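Local coordinates for protein CpuTA1 (Curtobacterium pusillum, PDB 5K3W) that belongs to the class IV aminotransferase family, binds pyridoxal-5'-phosphate and assembles as two chains, at residues 53-58 with 74-79. Sequence-based numbering, arbitrary orientation.
Sequences DGVFET and GRLAHS. With PLP (pyridoxal-5'-phosphate), chain C.
E57 and R75 meet side-on, a textbook case of a carboxylate orienting an arginine that holds a cofactor phosphate. R75 belongs to the cofactor pocket and lies on helix 69-82, which packs on strand 54-62 of a six-stranded antiparallel sheet; segments 74-79 and 54-58 run nearly antiparallel. Its CG stands anti to the backbone N (chi1 -169°), and the chain stays extended until it bends at chi3, which turns the guanidinium to the carboxylate. R75 NE points almost straight at E57 OE2, 2.9 Å away in the guanidinium plane, while E57 OE1, 2.8 Å from R75 NH2, lies 19° out of that plane. Each oxygen offers its syn lone pair, and the two flat groups are only 24° apart. E57 CG, anti to the carbonyl carbon, packs 3.8 Å from L76 CB, and a bend at chi2 turns the carboxylate toward R75. Further along, V55 CG2 touches L76 CD1 at 4.0 Å and V55 CG1 presses on S79 CB at 3.6 Å, so apolar packing continues beside the ion pair. A water joins the two layers, within hydrogen-bonding distance of F56 O, E57 OE2 (2.6 Å) and S79 OG. H72 makes a further hydrogen bond to E57 OE1. The guanidinium edge beyond the carboxylate serves pyridoxal-5'-phosphate: NH1 and NH2 of R75 both bond to its O3P, each at 2.9 Å, and A232 O also accepts from NH1. Two bonds to one carboxylate therefore fix the guanidinium's rotation, making E57 a second-shell residue that positions R75 for the phosphate and, with it, probably offsets the arginine's buried charge.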
ATOM      1  N   ASP A  53      -5.519   1.364  -2.320  1.00 18.89           N
ATOM      2  CA  ASP A  53      -5.643   2.582  -3.121  1.00 18.96           C
ATOM      3  C   ASP A  53      -6.559   3.573  -2.412  1.00 23.48           C
ATOM      4  O   ASP A  53      -7.761   3.650  -2.689  1.00 21.66           O
ATOM      5  CB  ASP A  53      -6.172   2.235  -4.509  1.00 19.34           C
ATOM      6  CG  ASP A  53      -6.025   3.380  -5.503  1.00 20.79           C
ATOM      7  OD1 ASP A  53      -5.324   4.358  -5.176  1.00 21.12           O
ATOM      8  OD2 ASP A  53      -6.598   3.285  -6.610  1.00 17.62           O
ATOM      9  N   GLY A  54      -5.984   4.353  -1.508  1.00 21.06           N
ATOM     10  CA  GLY A  54      -6.745   5.376  -0.812  1.00 18.15           C
ATOM     11  C   GLY A  54      -5.824   6.166   0.084  1.00 21.57           C
ATOM     12  O   GLY A  54      -4.608   5.953   0.108  1.00 23.19           O
ATOM     13  N   VAL A  55      -6.421   7.088   0.839  1.00 13.95           N
ATOM     14  CA  VAL A  55      -5.662   7.909   1.769  1.00 18.11           C
ATOM     15  C   VAL A  55      -6.332   7.862   3.142  1.00 18.85           C
ATOM     16  O   VAL A  55      -7.478   7.434   3.287  1.00 19.03           O
ATOM     17  CB  VAL A  55      -5.518   9.358   1.252  1.00 17.94           C
ATOM     18  CG1 VAL A  55      -4.704   9.372  -0.034  1.00 16.58           C
ATOM     19  CG2 VAL A  55      -6.878   9.969   1.012  1.00 16.80           C
ATOM     20  N   PHE A  56      -5.598   8.288   4.165  1.00 15.02           N
ATOM     21  CA  PHE A  56      -6.163   8.263   5.504  1.00 19.13           C
ATOM     22  C   PHE A  56      -5.542   9.359   6.350  1.00 16.73           C
ATOM     23  O   PHE A  56      -4.484   9.895   6.022  1.00 20.72           O
ATOM     24  CB  PHE A  56      -5.959   6.903   6.187  1.00 17.62           C
ATOM     25  CG  PHE A  56      -4.582   6.715   6.750  1.00 19.73           C
ATOM     26  CD1 PHE A  56      -3.531   6.318   5.921  1.00 11.83           C
ATOM     27  CD2 PHE A  56      -4.332   6.951   8.108  1.00 22.43           C
ATOM     28  CE1 PHE A  56      -2.253   6.151   6.425  1.00 17.95           C
ATOM     29  CE2 PHE A  56      -3.056   6.777   8.633  1.00 21.73           C
ATOM     30  CZ  PHE A  56      -2.007   6.369   7.792  1.00 22.95           C
ATOM     31  N   GLU A  57      -6.218   9.672   7.456  1.00 15.19           N
ATOM     32  CA  GLU A  57      -5.701  10.546   8.505  1.00 17.88           C
ATOM     33  C   GLU A  57      -6.012   9.932   9.862  1.00 17.32           C
ATOM     34  O   GLU A  57      -7.073   9.325  10.049  1.00 19.17           O
ATOM     35  CB  GLU A  57      -6.323  11.957   8.444  1.00 19.57           C
ATOM     36  CG  GLU A  57      -5.792  12.829   7.336  1.00 15.82           C
ATOM     37  CD  GLU A  57      -4.385  13.277   7.606  1.00 21.32           C
ATOM     38  OE1 GLU A  57      -3.989  13.355   8.794  1.00 16.39           O
ATOM     39  OE2 GLU A  57      -3.669  13.549   6.622  1.00 25.98           O
ATOM     40  N   THR A  58      -5.100  10.108  10.811  1.00 17.86           N
ATOM     41  CA  THR A  58      -5.331   9.711  12.193  1.00 19.54           C
ATOM     42  C   THR A  58      -5.196  10.944  13.074  1.00 19.35           C
ATOM     43  O   THR A  58      -4.189  11.653  12.988  1.00 15.15           O
ATOM     44  CB  THR A  58      -4.349   8.629  12.639  1.00 13.80           C
ATOM     45  OG1 THR A  58      -4.430   7.524  11.732  1.00 28.98           O
ATOM     46  CG2 THR A  58      -4.727   8.140  14.010  1.00 12.33           C
ATOM     47  N   GLY A  74      -6.809  19.421   5.805  1.00 20.65           N
ATOM     48  CA  GLY A  74      -6.041  19.952   4.695  1.00 16.17           C
ATOM     49  C   GLY A  74      -5.117  18.910   4.105  1.00 21.94           C
ATOM     50  O   GLY A  74      -5.003  18.791   2.879  1.00 23.31           O
ATOM     51  N   ARG A  75      -4.463  18.119   4.973  1.00 16.15           N
ATOM     52  CA  ARG A  75      -3.522  17.114   4.504  1.00 18.75           C
ATOM     53  C   ARG A  75      -4.239  15.917   3.905  1.00 20.00           C
ATOM     54  O   ARG A  75      -3.722  15.298   2.971  1.00 20.26           O
ATOM     55  CB  ARG A  75      -2.588  16.678   5.638  1.00 21.99           C
ATOM     56  CG  ARG A  75      -1.415  15.834   5.162  1.00 19.15           C
ATOM     57  CD  ARG A  75      -0.466  15.466   6.299  1.00 22.40           C
ATOM     58  NE  ARG A  75      -1.091  14.607   7.300  1.00 23.85           N
ATOM     59  CZ  ARG A  75      -0.552  14.310   8.483  1.00 23.99           C
ATOM     60  NH1 ARG A  75       0.632  14.803   8.827  1.00 19.78           N
ATOM     61  NH2 ARG A  75      -1.196  13.513   9.324  1.00 21.46           N
ATOM     62  N   LEU A  76      -5.433  15.589   4.396  1.00 16.52           N
ATOM     63  CA  LEU A  76      -6.240  14.584   3.714  1.00 17.25           C
ATOM     64  C   LEU A  76      -6.429  14.960   2.251  1.00 24.64           C
ATOM     65  O   LEU A  76      -6.255  14.127   1.349  1.00 19.75           O
ATOM     66  CB  LEU A  76      -7.591  14.440   4.407  1.00 17.90           C
ATOM     67  CG  LEU A  76      -8.545  13.383   3.864  1.00 24.51           C
ATOM     68  CD1 LEU A  76      -8.102  11.946   4.271  1.00 17.34           C
ATOM     69  CD2 LEU A  76      -9.947  13.708   4.353  1.00 22.03           C
ATOM     70  N   ALA A  77      -6.761  16.237   2.006  1.00 16.52           N
ATOM     71  CA  ALA A  77      -6.983  16.729   0.650  1.00 21.81           C
ATOM     72  C   ALA A  77      -5.709  16.662  -0.167  1.00 18.60           C
ATOM     73  O   ALA A  77      -5.733  16.279  -1.344  1.00 19.93           O
ATOM     74  CB  ALA A  77      -7.504  18.176   0.686  1.00 14.46           C
ATOM     75  N   HIS A  78      -4.587  17.049   0.444  1.00 21.12           N
ATOM     76  CA  HIS A  78      -3.304  17.013  -0.247  1.00 20.75           C
ATOM     77  C   HIS A  78      -2.909  15.585  -0.631  1.00 19.46           C
ATOM     78  O   HIS A  78      -2.436  15.346  -1.746  1.00 16.64           O
ATOM     79  CB  HIS A  78      -2.241  17.651   0.641  1.00 18.77           C
ATOM     80  CG  HIS A  78      -0.874  17.617   0.044  1.00 27.70           C
ATOM     81  ND1 HIS A  78      -0.532  18.355  -1.068  1.00 31.00           N
ATOM     82  CD2 HIS A  78       0.232  16.915   0.387  1.00 30.69           C
ATOM     83  CE1 HIS A  78       0.730  18.118  -1.378  1.00 28.60           C
ATOM     84  NE2 HIS A  78       1.217  17.247  -0.511  1.00 25.19           N
ATOM     85  N   SER A  79      -3.079  14.624   0.290  1.00 21.06           N
ATOM     86  CA  SER A  79      -2.829  13.223  -0.039  1.00 16.05           C
ATOM     87  C   SER A  79      -3.771  12.761  -1.134  1.00 18.23           C
ATOM     88  O   SER A  79      -3.346  12.119  -2.101  1.00 18.03           O
ATOM     89  CB  SER A  79      -2.981  12.338   1.196  1.00 15.10           C
ATOM     90  OG  SER A  79      -2.111  12.755   2.238  1.00 16.33           O
TER
HETATM   91  N1  PLP C 401       5.076  10.207   8.667  1.00 28.40           N
HETATM   92  C2  PLP C 401       4.149   9.287   8.276  1.00 30.06           C
HETATM   93  C2A PLP C 401       4.465   8.295   7.172  1.00 16.89           C
HETATM   94  C3  PLP C 401       2.907   9.275   8.884  1.00 23.95           C
HETATM   95  O3  PLP C 401       1.976   8.322   8.445  1.00 18.43           O
HETATM   96  C4  PLP C 401       2.616  10.187   9.869  1.00 26.31           C
HETATM   97  C4A PLP C 401       1.296  10.213  10.592  1.00 23.24           C
HETATM   98  C5  PLP C 401       3.542  11.103  10.265  1.00 26.73           C
HETATM   99  C6  PLP C 401       4.781  11.110   9.647  1.00 28.17           C
HETATM  100  C5A PLP C 401       3.209  12.091  11.378  1.00 21.88           C
HETATM  101  O4P PLP C 401       2.077  12.887  11.083  1.00 22.44           O
HETATM  102  P   PLP C 401       1.144  13.439  12.253  1.00 25.49           P
HETATM  103  O1P PLP C 401       1.972  14.138  13.309  1.00 20.55           O
HETATM  104  O2P PLP C 401       0.346  12.326  12.886  1.00 19.41           O
HETATM  105  O3P PLP C 401       0.187  14.457  11.688  1.00 20.08           O
HETATM  106  O   HOH W   1      -3.809  12.256   4.427  1.00 20.12           O